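Succinate-semialdehyde dehydrogenase (Streptococcus pyogenes MGAS1882, PDB 4OGD) oxidises succinic semialdehyde, probably to succinate, with NADP+ as the cofactor. Local coordinates at residues T5-T10 with W292-D297; H15-M20 with N183-Y188; E47-L52 with N145-N150; R268-D273 with Y369-E374. All coordinates share one frame; numbering follows the deposited sequence.

Interaction 1. Residues T5-T10 with W292-D297; sequences TIYPYT and WGDPMD
The phenol ring of Y9 lies across the backbone of D294, with D294 CA 3.6 Å from the ring centroid and 16° off the ring normal, a CH-pi contact over one face. P295 CD meets the same ring off-centre, 4.2 Å from its centroid. The Y7 ring carries Y9 CB over one face, offset toward the rim, and has a bridging water in its plane at the edge. The motif receiving both tyrosines is a type I beta turn from D294 to D297, opened by an Asx turn in which M296 N donates to D294 OD1 at 2.9 Å. That donor stands 53° out of the carboxylate plane. The Y9 side chain runs at about a right angle to that of D294, the ring plane staying within 9° of the carboxylate. Y7 and P295 instead meet tip to tip, Y7 OH lying 3.4 Å from P295 CG. No direct hydrogen bond joins the segments. The contact sets the chain around and just after strand 4-7, one half of the N-terminal hairpin, against the loop between helices 276-288 and 308-323; T71 of helix 63-74 also touches Y7, P295 and M296. The polar link is made by the water, which is 2.7 Å from Y7 OH and gives a hydrogen to D294 OD1 at 2.8 Å.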
# COMPACT_ATOMS: atom_id res chain seq x y z
N THR A 5 14.13 30.14 5.22
CA THR A 5 14.55 30.30 3.84
C THR A 5 15.96 30.86 3.85
O THR A 5 16.18 31.97 4.33
CB THR A 5 13.65 31.26 3.05
OG1 THR A 5 12.31 30.75 3.01
CG2 THR A 5 14.19 31.44 1.63
N ILE A 6 16.92 30.08 3.37
CA ILE A 6 18.28 30.55 3.18
C ILE A 6 18.66 30.34 1.72
O ILE A 6 18.80 29.20 1.27
CB ILE A 6 19.27 29.81 4.08
CG1 ILE A 6 18.83 29.89 5.54
CG2 ILE A 6 20.69 30.36 3.91
CD1 ILE A 6 19.66 29.05 6.48
N TYR A 7 18.84 31.44 0.99
CA TYR A 7 19.08 31.39 -0.45
C TYR A 7 20.39 30.66 -0.75
O TYR A 7 21.46 31.10 -0.32
CB TYR A 7 19.15 32.82 -0.99
CG TYR A 7 19.13 32.96 -2.50
CD1 TYR A 7 18.65 31.94 -3.31
CD2 TYR A 7 19.58 34.12 -3.11
CE1 TYR A 7 18.62 32.08 -4.69
CE2 TYR A 7 19.56 34.27 -4.49
CZ TYR A 7 19.08 33.25 -5.27
OH TYR A 7 19.05 33.40 -6.63
N PRO A 8 20.32 29.53 -1.47
CA PRO A 8 21.54 28.77 -1.74
C PRO A 8 22.57 29.49 -2.62
O PRO A 8 23.70 29.02 -2.71
CB PRO A 8 21.01 27.52 -2.47
CG PRO A 8 19.65 27.34 -1.93
CD PRO A 8 19.11 28.75 -1.82
N TYR A 9 22.20 30.59 -3.27
CA TYR A 9 23.17 31.28 -4.11
C TYR A 9 24.05 32.22 -3.29
O TYR A 9 25.21 32.42 -3.62
CB TYR A 9 22.46 32.04 -5.23
CG TYR A 9 23.39 32.85 -6.12
CD1 TYR A 9 24.50 32.26 -6.70
CD2 TYR A 9 23.13 34.18 -6.39
CE1 TYR A 9 25.35 32.98 -7.52
CE2 TYR A 9 23.96 34.91 -7.21
CZ TYR A 9 25.07 34.31 -7.77
OH TYR A 9 25.92 35.03 -8.59
N THR A 10 23.49 32.77 -2.22
CA THR A 10 24.18 33.77 -1.41
C THR A 10 24.41 33.30 0.02
O THR A 10 25.15 33.94 0.78
CB THR A 10 23.39 35.09 -1.35
OG1 THR A 10 22.13 34.87 -0.70
CG2 THR A 10 23.17 35.65 -2.75
N TRP A 292 27.83 27.63 -14.25
CA TRP A 292 27.27 27.84 -12.93
C TRP A 292 27.18 29.31 -12.59
O TRP A 292 27.92 30.14 -13.14
CB TRP A 292 28.03 27.08 -11.84
CG TRP A 292 29.51 27.29 -11.87
CD1 TRP A 292 30.22 28.28 -11.25
CD2 TRP A 292 30.47 26.47 -12.55
NE1 TRP A 292 31.56 28.13 -11.51
CE2 TRP A 292 31.74 27.03 -12.31
CE3 TRP A 292 30.37 25.32 -13.35
CZ2 TRP A 292 32.91 26.47 -12.83
CZ3 TRP A 292 31.54 24.77 -13.87
CH2 TRP A 292 32.79 25.35 -13.61
N GLY A 293 26.26 29.64 -11.69
CA GLY A 293 26.10 31.02 -11.27
C GLY A 293 24.72 31.30 -10.71
O GLY A 293 24.05 30.41 -10.17
N ASP A 294 24.31 32.56 -10.85
CA ASP A 294 23.04 33.06 -10.33
C ASP A 294 21.86 32.30 -10.94
O ASP A 294 21.61 32.42 -12.13
CB ASP A 294 22.96 34.55 -10.70
CG ASP A 294 21.71 35.23 -10.19
OD1 ASP A 294 20.83 34.55 -9.62
OD2 ASP A 294 21.61 36.46 -10.39
N PRO A 295 21.11 31.52 -10.13
CA PRO A 295 20.01 30.76 -10.73
C PRO A 295 18.86 31.63 -11.28
O PRO A 295 18.04 31.13 -12.04
CB PRO A 295 19.51 29.88 -9.57
CG PRO A 295 19.89 30.64 -8.34
CD PRO A 295 21.22 31.29 -8.68
N MET A 296 18.82 32.91 -10.92
CA MET A 296 17.82 33.81 -11.50
C MET A 296 18.22 34.29 -12.89
O MET A 296 17.37 34.76 -13.65
CB MET A 296 17.54 35.00 -10.58
CG MET A 296 16.85 34.64 -9.26
SD MET A 296 15.19 33.93 -9.41
CE MET A 296 14.27 35.37 -9.95
N ASP A 297 19.50 34.15 -13.24
CA ASP A 297 20.03 34.62 -14.51
C ASP A 297 19.71 33.61 -15.60
O ASP A 297 20.05 32.43 -15.46
CB ASP A 297 21.54 34.79 -14.39
CG ASP A 297 22.18 35.53 -15.57
OD1 ASP A 297 21.73 35.38 -16.72
OD2 ASP A 297 23.16 36.26 -15.32
O HOH W 1 19.65 35.86 -7.48

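Interaction 2. Residues H15-M20 with N183-Y188; sequences HTFDNM and NLFISY
F185 presents one ring face to F17, whose CB lies 4.0 Å from the ring centroid and 26° off the normal. The two aromatic rings are inclined at 42°, neither stacked nor edge-to-face, and their closest carbons are F17 CD2 and F185 CE2 at 3.6 Å. On the opposite face of the F185 ring, N183 ND2 stands 3.2 Å above the plane and over the centre, placing the phenyl between an amide of its own segment and the partner's aromatic side chain. F185 is also the centre of an inverse gamma turn, closed by a weak bond from I186 N to L184 O. The turn links strand 181-183, an outermost strand of the six-stranded Rossmann-type sheet, to helix 188-196, and F185 O accepts from M20 N at 2.8 Å with an N-H...O angle of 167°. This bond fastens the chain running from the N-terminal hairpin into helix 22-41. M20 CG is anti to the backbone N, and the chain then bends at chi3, with SD 3.9 Å from L184 CD2 and CE 3.7 Å from N183 O. M20 and I186 lie side by side, pointing the same way, with M20 CB 3.9 Å from I186 CG2.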
# COMPACT_ATOMS: atom_id res chain seq x y z
N HIS A 15 13.83 34.41 5.03
CA HIS A 15 12.63 34.27 5.84
C HIS A 15 12.90 33.36 7.04
O HIS A 15 13.69 32.41 6.96
CB HIS A 15 11.48 33.64 5.04
CG HIS A 15 11.13 34.36 3.77
ND1 HIS A 15 10.54 35.60 3.75
CD2 HIS A 15 11.24 33.97 2.47
CE1 HIS A 15 10.33 35.97 2.49
NE2 HIS A 15 10.75 34.99 1.70
N THR A 16 12.22 33.64 8.15
CA THR A 16 12.22 32.71 9.28
C THR A 16 10.78 32.53 9.74
O THR A 16 10.01 33.49 9.79
CB THR A 16 13.11 33.18 10.44
OG1 THR A 16 14.47 33.28 9.99
CG2 THR A 16 13.05 32.19 11.60
N PHE A 17 10.40 31.29 10.04
CA PHE A 17 9.01 30.98 10.34
C PHE A 17 8.89 30.41 11.74
O PHE A 17 9.80 29.73 12.23
CB PHE A 17 8.45 30.00 9.31
CG PHE A 17 8.54 30.50 7.89
CD1 PHE A 17 9.73 30.44 7.19
CD2 PHE A 17 7.43 31.06 7.28
CE1 PHE A 17 9.81 30.91 5.90
CE2 PHE A 17 7.51 31.53 5.98
CZ PHE A 17 8.70 31.45 5.30
N ASP A 18 7.78 30.71 12.40
CA ASP A 18 7.53 30.19 13.74
C ASP A 18 7.00 28.77 13.67
O ASP A 18 6.25 28.42 12.76
CB ASP A 18 6.53 31.07 14.47
CG ASP A 18 7.04 32.48 14.67
OD1 ASP A 18 8.22 32.64 15.05
OD2 ASP A 18 6.25 33.43 14.44
N ASN A 19 7.39 27.96 14.64
CA ASN A 19 6.88 26.60 14.71
C ASN A 19 5.44 26.58 15.20
O ASN A 19 5.02 27.43 15.98
CB ASN A 19 7.78 25.73 15.60
CG ASN A 19 8.94 25.12 14.83
OD1 ASN A 19 9.80 25.84 14.33
ND2 ASN A 19 8.95 23.79 14.72
N MET A 20 4.68 25.61 14.69
CA MET A 20 3.31 25.39 15.13
C MET A 20 3.27 24.77 16.53
O MET A 20 4.03 23.86 16.84
CB MET A 20 2.61 24.46 14.12
CG MET A 20 1.16 24.14 14.44
SD MET A 20 0.40 23.16 13.12
CE MET A 20 -0.18 24.43 12.00
N ASN A 183 -0.31 23.63 5.86
CA ASN A 183 1.11 23.43 6.10
C ASN A 183 1.39 23.30 7.60
O ASN A 183 0.83 24.05 8.41
CB ASN A 183 1.92 24.58 5.51
CG ASN A 183 3.39 24.43 5.80
OD1 ASN A 183 3.97 23.39 5.51
ND2 ASN A 183 3.98 25.45 6.42
N LEU A 184 2.27 22.37 7.97
CA LEU A 184 2.63 22.18 9.37
C LEU A 184 4.11 22.45 9.62
O LEU A 184 4.96 21.63 9.25
CB LEU A 184 2.31 20.75 9.81
CG LEU A 184 0.97 20.13 9.44
CD1 LEU A 184 0.92 18.69 9.96
CD2 LEU A 184 -0.19 20.94 10.01
N PHE A 185 4.43 23.59 10.23
CA PHE A 185 5.80 23.85 10.63
C PHE A 185 6.03 23.13 11.95
O PHE A 185 5.99 23.74 13.02
CB PHE A 185 6.06 25.36 10.78
CG PHE A 185 6.19 26.11 9.47
CD1 PHE A 185 6.93 25.58 8.42
CD2 PHE A 185 5.57 27.34 9.30
CE1 PHE A 185 7.05 26.26 7.22
CE2 PHE A 185 5.69 28.03 8.10
CZ PHE A 185 6.43 27.49 7.06
N ILE A 186 6.25 21.82 11.88
CA ILE A 186 6.33 21.00 13.09
C ILE A 186 7.62 20.18 13.23
O ILE A 186 8.37 19.99 12.26
CB ILE A 186 5.12 20.04 13.20
CG1 ILE A 186 5.00 19.18 11.93
CG2 ILE A 186 3.83 20.82 13.46
CD1 ILE A 186 3.99 18.05 12.06
N SER A 187 7.85 19.69 14.44
CA SER A 187 9.03 18.89 14.75
C SER A 187 8.77 17.45 14.38
O SER A 187 7.63 17.06 14.14
CB SER A 187 9.32 18.95 16.24
OG SER A 187 8.27 18.31 16.95
N TYR A 188 9.83 16.64 14.36
CA TYR A 188 9.69 15.21 14.07
C TYR A 188 8.81 14.53 15.11
O TYR A 188 8.07 13.60 14.80
CB TYR A 188 11.05 14.53 14.03
CG TYR A 188 11.94 14.94 12.88
CD1 TYR A 188 11.39 15.47 11.71
CD2 TYR A 188 13.32 14.80 12.96
CE1 TYR A 188 12.21 15.85 10.65
CE2 TYR A 188 14.14 15.18 11.90
CZ TYR A 188 13.58 15.70 10.75
OH TYR A 188 14.40 16.07 9.71

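Interaction 3. Residues E47-L52 with N145-N150; sequences ERKAQL and NFIVGN
R48 CG is anti to the carbonyl carbon and F146 CG anti to its backbone N (chi1 -180°), which sends the phenyl toward helix 45-61; chi2 of F146 then turns one ring face to R48 CB. That carbon lies 4.1 Å from the ring centroid. The motif reached by the arginine is the Schellman end of helix 136-148, where G149 is the C-prime residue with positive phi and N145 O accepts from both N150 N and G149 N, from opposite faces of its plane. Helix 45-61 thus supplies a side-chain donor to carbonyls near that terminus. R48 NH2 bonds I147 O at 2.9 Å and 170°, with the acceptor in the guanidinium plane, while NE makes only weak bonds, to F146 O at 2.8 Å and to I147 O at 3.5 Å. The guanidinium stands 80° from the F146 ring plane, and G149 CA lies over one of its faces. A cation-pi contact with W39 adds a partner for R48, and the carbonyl-rich helix end would probably favour its positive charge. Alongside, L52 and I147 cross at about a right angle, L52 CD2 lying 3.6 Å from I147 CG1. At the F146 ring edge, in its plane, Q51 OE1 comes within 3.3 Å of CZ.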
# COMPACT_ATOMS: atom_id res chain seq x y z
N GLU A 47 -17.66 21.83 -6.54
CA GLU A 47 -16.91 22.94 -5.96
C GLU A 47 -15.42 22.63 -5.93
O GLU A 47 -14.60 23.48 -6.30
CB GLU A 47 -17.40 23.25 -4.55
CG GLU A 47 -18.77 23.87 -4.48
CD GLU A 47 -19.24 24.05 -3.06
OE1 GLU A 47 -18.70 23.37 -2.16
OE2 GLU A 47 -20.13 24.89 -2.83
N ARG A 48 -15.06 21.43 -5.49
CA ARG A 48 -13.64 21.09 -5.43
C ARG A 48 -13.03 21.03 -6.82
O ARG A 48 -11.89 21.45 -7.01
CB ARG A 48 -13.40 19.79 -4.65
CG ARG A 48 -13.77 19.89 -3.18
CD ARG A 48 -13.21 18.73 -2.34
NE ARG A 48 -13.56 17.43 -2.88
CZ ARG A 48 -14.70 16.80 -2.63
NH1 ARG A 48 -15.62 17.37 -1.84
NH2 ARG A 48 -14.94 15.61 -3.18
N LYS A 49 -13.78 20.54 -7.81
CA LYS A 49 -13.27 20.53 -9.18
C LYS A 49 -12.97 21.95 -9.65
O LYS A 49 -11.92 22.21 -10.22
CB LYS A 49 -14.26 19.85 -10.13
CG LYS A 49 -14.28 18.33 -9.99
CD LYS A 49 -15.55 17.73 -10.57
CE LYS A 49 -15.70 18.04 -12.05
NZ LYS A 49 -16.89 17.34 -12.63
N ALA A 50 -13.91 22.86 -9.40
CA ALA A 50 -13.73 24.25 -9.81
C ALA A 50 -12.58 24.90 -9.06
O ALA A 50 -11.81 25.67 -9.64
CB ALA A 50 -15.02 25.03 -9.58
N GLN A 51 -12.47 24.60 -7.77
CA GLN A 51 -11.39 25.16 -6.96
C GLN A 51 -10.02 24.67 -7.42
O GLN A 51 -9.06 25.44 -7.44
CB GLN A 51 -11.63 24.84 -5.48
CG GLN A 51 -12.80 25.64 -4.88
CD GLN A 51 -13.43 24.95 -3.70
OE1 GLN A 51 -12.90 23.96 -3.19
NE2 GLN A 51 -14.59 25.45 -3.26
N LEU A 52 -9.93 23.40 -7.81
CA LEU A 52 -8.66 22.87 -8.31
C LEU A 52 -8.28 23.48 -9.67
O LEU A 52 -7.11 23.78 -9.92
CB LEU A 52 -8.71 21.33 -8.39
CG LEU A 52 -7.38 20.63 -8.67
CD1 LEU A 52 -6.31 21.03 -7.65
CD2 LEU A 52 -7.58 19.11 -8.67
N ASN A 145 -6.04 13.71 -3.88
CA ASN A 145 -6.71 13.62 -2.59
C ASN A 145 -7.78 14.69 -2.39
O ASN A 145 -8.83 14.42 -1.81
CB ASN A 145 -5.68 13.61 -1.45
CG ASN A 145 -4.99 12.25 -1.33
OD1 ASN A 145 -5.61 11.27 -0.92
ND2 ASN A 145 -3.71 12.20 -1.69
N PHE A 146 -7.53 15.89 -2.89
CA PHE A 146 -8.51 16.96 -2.80
C PHE A 146 -9.77 16.58 -3.57
O PHE A 146 -10.89 16.76 -3.09
CB PHE A 146 -7.90 18.25 -3.34
CG PHE A 146 -8.82 19.44 -3.30
CD1 PHE A 146 -9.34 19.89 -2.09
CD2 PHE A 146 -9.13 20.13 -4.46
CE1 PHE A 146 -10.18 21.00 -2.05
CE2 PHE A 146 -9.97 21.23 -4.43
CZ PHE A 146 -10.49 21.66 -3.22
N ILE A 147 -9.58 16.03 -4.77
CA ILE A 147 -10.71 15.59 -5.58
C ILE A 147 -11.58 14.52 -4.88
O ILE A 147 -12.81 14.66 -4.83
CB ILE A 147 -10.26 15.13 -6.99
CG1 ILE A 147 -9.78 16.34 -7.80
CG2 ILE A 147 -11.38 14.41 -7.70
CD1 ILE A 147 -10.85 17.44 -7.96
N VAL A 148 -10.97 13.47 -4.34
CA VAL A 148 -11.77 12.44 -3.67
C VAL A 148 -12.40 12.95 -2.37
O VAL A 148 -13.45 12.46 -1.94
CB VAL A 148 -10.99 11.12 -3.41
CG1 VAL A 148 -10.08 11.25 -2.21
CG2 VAL A 148 -11.97 9.97 -3.18
N GLY A 149 -11.77 13.95 -1.76
CA GLY A 149 -12.28 14.51 -0.52
C GLY A 149 -11.52 14.13 0.74
O GLY A 149 -12.10 14.06 1.82
N ASN A 150 -10.22 13.86 0.60
CA ASN A 150 -9.34 13.66 1.76
C ASN A 150 -8.61 14.96 2.04
O ASN A 150 -7.71 15.33 1.27
CB ASN A 150 -8.27 12.60 1.47
CG ASN A 150 -8.81 11.19 1.35
OD1 ASN A 150 -9.83 10.84 1.94
ND2 ASN A 150 -8.12 10.36 0.58

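Interaction 4. Residues R268-D273 with Y369-E374; sequences RFIVLD and YKVSSE
K370 reaches across the strand pair to D273, the two side chains lying side by side and pointing the same way. Its CG is anti to the backbone N (chi1 -173°), and bends at chi3 and chi4 turn the amine in to a salt bridge, NZ to D273 OD1 at 2.7 Å, met on the anti side and 20° out of the carboxylate plane. R268 extends its aliphatic part past Y369, with R268 CG 3.5 Å from Y369 CE2, and bends at chi3. The guanidinium is turned nearly perpendicular to the ring; its NE donates to D233 O, and NH1 and NH2 bond V380 O and A381 O, while Y369 OH bonds Y357 O. I270 and V371 project from the same sheet face, I270 CG2 lying 3.8 Å from V371 CG2, and helix 374-382 packs there. Along the backbone, strands 268-272 and 365-371 are parallel neighbours in a mixed sheet, their short segments crossing at -30°. Y369 N to F269 O (2.8 Å), V271 N to Y369 O (3.0 Å) and V371 N to V271 O (2.9 Å) hold the register; D273 N to V371 O is weak. The chemistry implies a pairing set by main-chain bonds, with apolar contacts between I270 and V371 on one face and a charge pair at the exposed end that probably adds electrostatic attraction.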
# COMPACT_ATOMS: atom_id res chain seq x y z
N ARG A 268 23.70 6.31 -13.30
CA ARG A 268 24.66 5.29 -13.74
C ARG A 268 24.56 5.10 -15.24
O ARG A 268 23.63 4.47 -15.73
CB ARG A 268 24.41 3.94 -13.04
CG ARG A 268 24.57 3.95 -11.51
CD ARG A 268 24.34 2.55 -10.92
NE ARG A 268 22.95 2.15 -11.09
CZ ARG A 268 22.54 0.91 -11.37
NH1 ARG A 268 23.42 -0.07 -11.51
NH2 ARG A 268 21.25 0.67 -11.51
N PHE A 269 25.53 5.65 -15.97
CA PHE A 269 25.59 5.41 -17.39
C PHE A 269 26.25 4.07 -17.62
O PHE A 269 27.35 3.83 -17.15
CB PHE A 269 26.40 6.51 -18.09
CG PHE A 269 25.69 7.83 -18.13
CD1 PHE A 269 24.61 8.03 -18.98
CD2 PHE A 269 26.11 8.88 -17.32
CE1 PHE A 269 23.96 9.26 -19.04
CE2 PHE A 269 25.44 10.12 -17.36
CZ PHE A 269 24.37 10.30 -18.22
N ILE A 270 25.56 3.17 -18.31
CA ILE A 270 26.10 1.85 -18.57
C ILE A 270 26.44 1.74 -20.05
O ILE A 270 25.56 1.87 -20.90
CB ILE A 270 25.10 0.77 -18.12
CG1 ILE A 270 24.84 0.92 -16.61
CG2 ILE A 270 25.64 -0.61 -18.41
CD1 ILE A 270 23.88 -0.11 -16.05
N VAL A 271 27.72 1.54 -20.36
CA VAL A 271 28.21 1.64 -21.73
C VAL A 271 29.04 0.41 -22.10
O VAL A 271 29.79 -0.12 -21.29
CB VAL A 271 29.02 2.95 -21.93
CG1 VAL A 271 30.27 2.96 -21.08
CG2 VAL A 271 29.38 3.14 -23.38
N LEU A 272 28.87 -0.05 -23.34
CA LEU A 272 29.61 -1.21 -23.83
C LEU A 272 31.09 -0.87 -24.04
O LEU A 272 31.43 0.27 -24.35
CB LEU A 272 28.95 -1.73 -25.11
CG LEU A 272 27.53 -2.22 -24.87
CD1 LEU A 272 26.69 -2.25 -26.13
CD2 LEU A 272 27.58 -3.61 -24.26
N ASP A 273 31.97 -1.86 -23.85
CA ASP A 273 33.41 -1.65 -23.93
C ASP A 273 33.84 -0.90 -25.19
O ASP A 273 34.66 0.02 -25.14
CB ASP A 273 34.14 -3.00 -23.85
CG ASP A 273 35.65 -2.84 -23.90
OD1 ASP A 273 36.25 -2.56 -22.85
OD2 ASP A 273 36.24 -3.01 -24.99
N TYR A 369 29.81 3.28 -16.04
CA TYR A 369 30.00 1.85 -15.77
C TYR A 369 30.26 1.13 -17.08
O TYR A 369 29.38 1.09 -17.94
CB TYR A 369 28.74 1.26 -15.14
CG TYR A 369 28.46 1.67 -13.70
CD1 TYR A 369 28.42 0.72 -12.69
CD2 TYR A 369 28.23 3.00 -13.37
CE1 TYR A 369 28.16 1.08 -11.38
CE2 TYR A 369 27.96 3.38 -12.06
CZ TYR A 369 27.93 2.41 -11.07
OH TYR A 369 27.66 2.77 -9.76
N LYS A 370 31.45 0.56 -17.25
CA LYS A 370 31.76 -0.17 -18.48
C LYS A 370 31.33 -1.63 -18.37
O LYS A 370 31.60 -2.28 -17.37
CB LYS A 370 33.25 -0.10 -18.81
CG LYS A 370 33.60 -0.69 -20.17
CD LYS A 370 35.10 -0.61 -20.46
CE LYS A 370 35.88 -1.62 -19.62
NZ LYS A 370 35.83 -2.99 -20.21
N VAL A 371 30.64 -2.13 -19.39
CA VAL A 371 30.26 -3.55 -19.42
C VAL A 371 30.67 -4.22 -20.74
O VAL A 371 30.99 -3.54 -21.72
CB VAL A 371 28.75 -3.76 -19.15
CG1 VAL A 371 28.40 -3.21 -17.78
CG2 VAL A 371 27.89 -3.10 -20.23
N SER A 372 30.66 -5.55 -20.76
CA SER A 372 31.17 -6.28 -21.92
C SER A 372 30.09 -6.77 -22.88
O SER A 372 30.41 -7.29 -23.96
CB SER A 372 32.04 -7.46 -21.47
OG SER A 372 33.28 -7.00 -20.97
N SER A 373 28.83 -6.61 -22.51
CA SER A 373 27.75 -7.21 -23.28
C SER A 373 26.43 -6.61 -22.83
O SER A 373 26.35 -5.97 -21.79
CB SER A 373 27.72 -8.72 -23.05
OG SER A 373 27.47 -9.02 -21.68
N GLU A 374 25.39 -6.82 -23.64
CA GLU A 374 24.06 -6.36 -23.28
C GLU A 374 23.55 -7.13 -22.07
O GLU A 374 22.87 -6.57 -21.20
CB GLU A 374 23.12 -6.54 -24.45
CG GLU A 374 21.70 -6.07 -24.17
CD GLU A 374 20.86 -6.08 -25.42
OE1 GLU A 374 21.15 -5.27 -26.33
OE2 GLU A 374 19.93 -6.91 -25.50

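Overall arrangement
Interactions 1 and 2 touch each other, since strands 4-7 and 12-16 are neighbours in one antiparallel sheet: T5 N lies 2.9 Å from H15 O, a probable hydrogen bond. Their centres are 23 Å apart, so the N-terminal hairpin reaches two distant loops, 292-297 and 183-188. Interaction 3, a helix-helix contact, has its nearest atoms about 12 Å from interaction 2, and its chain span falls within those of interactions 1 and 2. Interaction 4 belongs to the seven-stranded sheet; its centre is 47 Å from that of interaction 3, on the opposite side of the chain's centre. Segments of interactions 1 and 4 alternate along the sequence: interaction 1 joins the hairpin to loop 292-297, while interaction 4 pairs strands within the sheet.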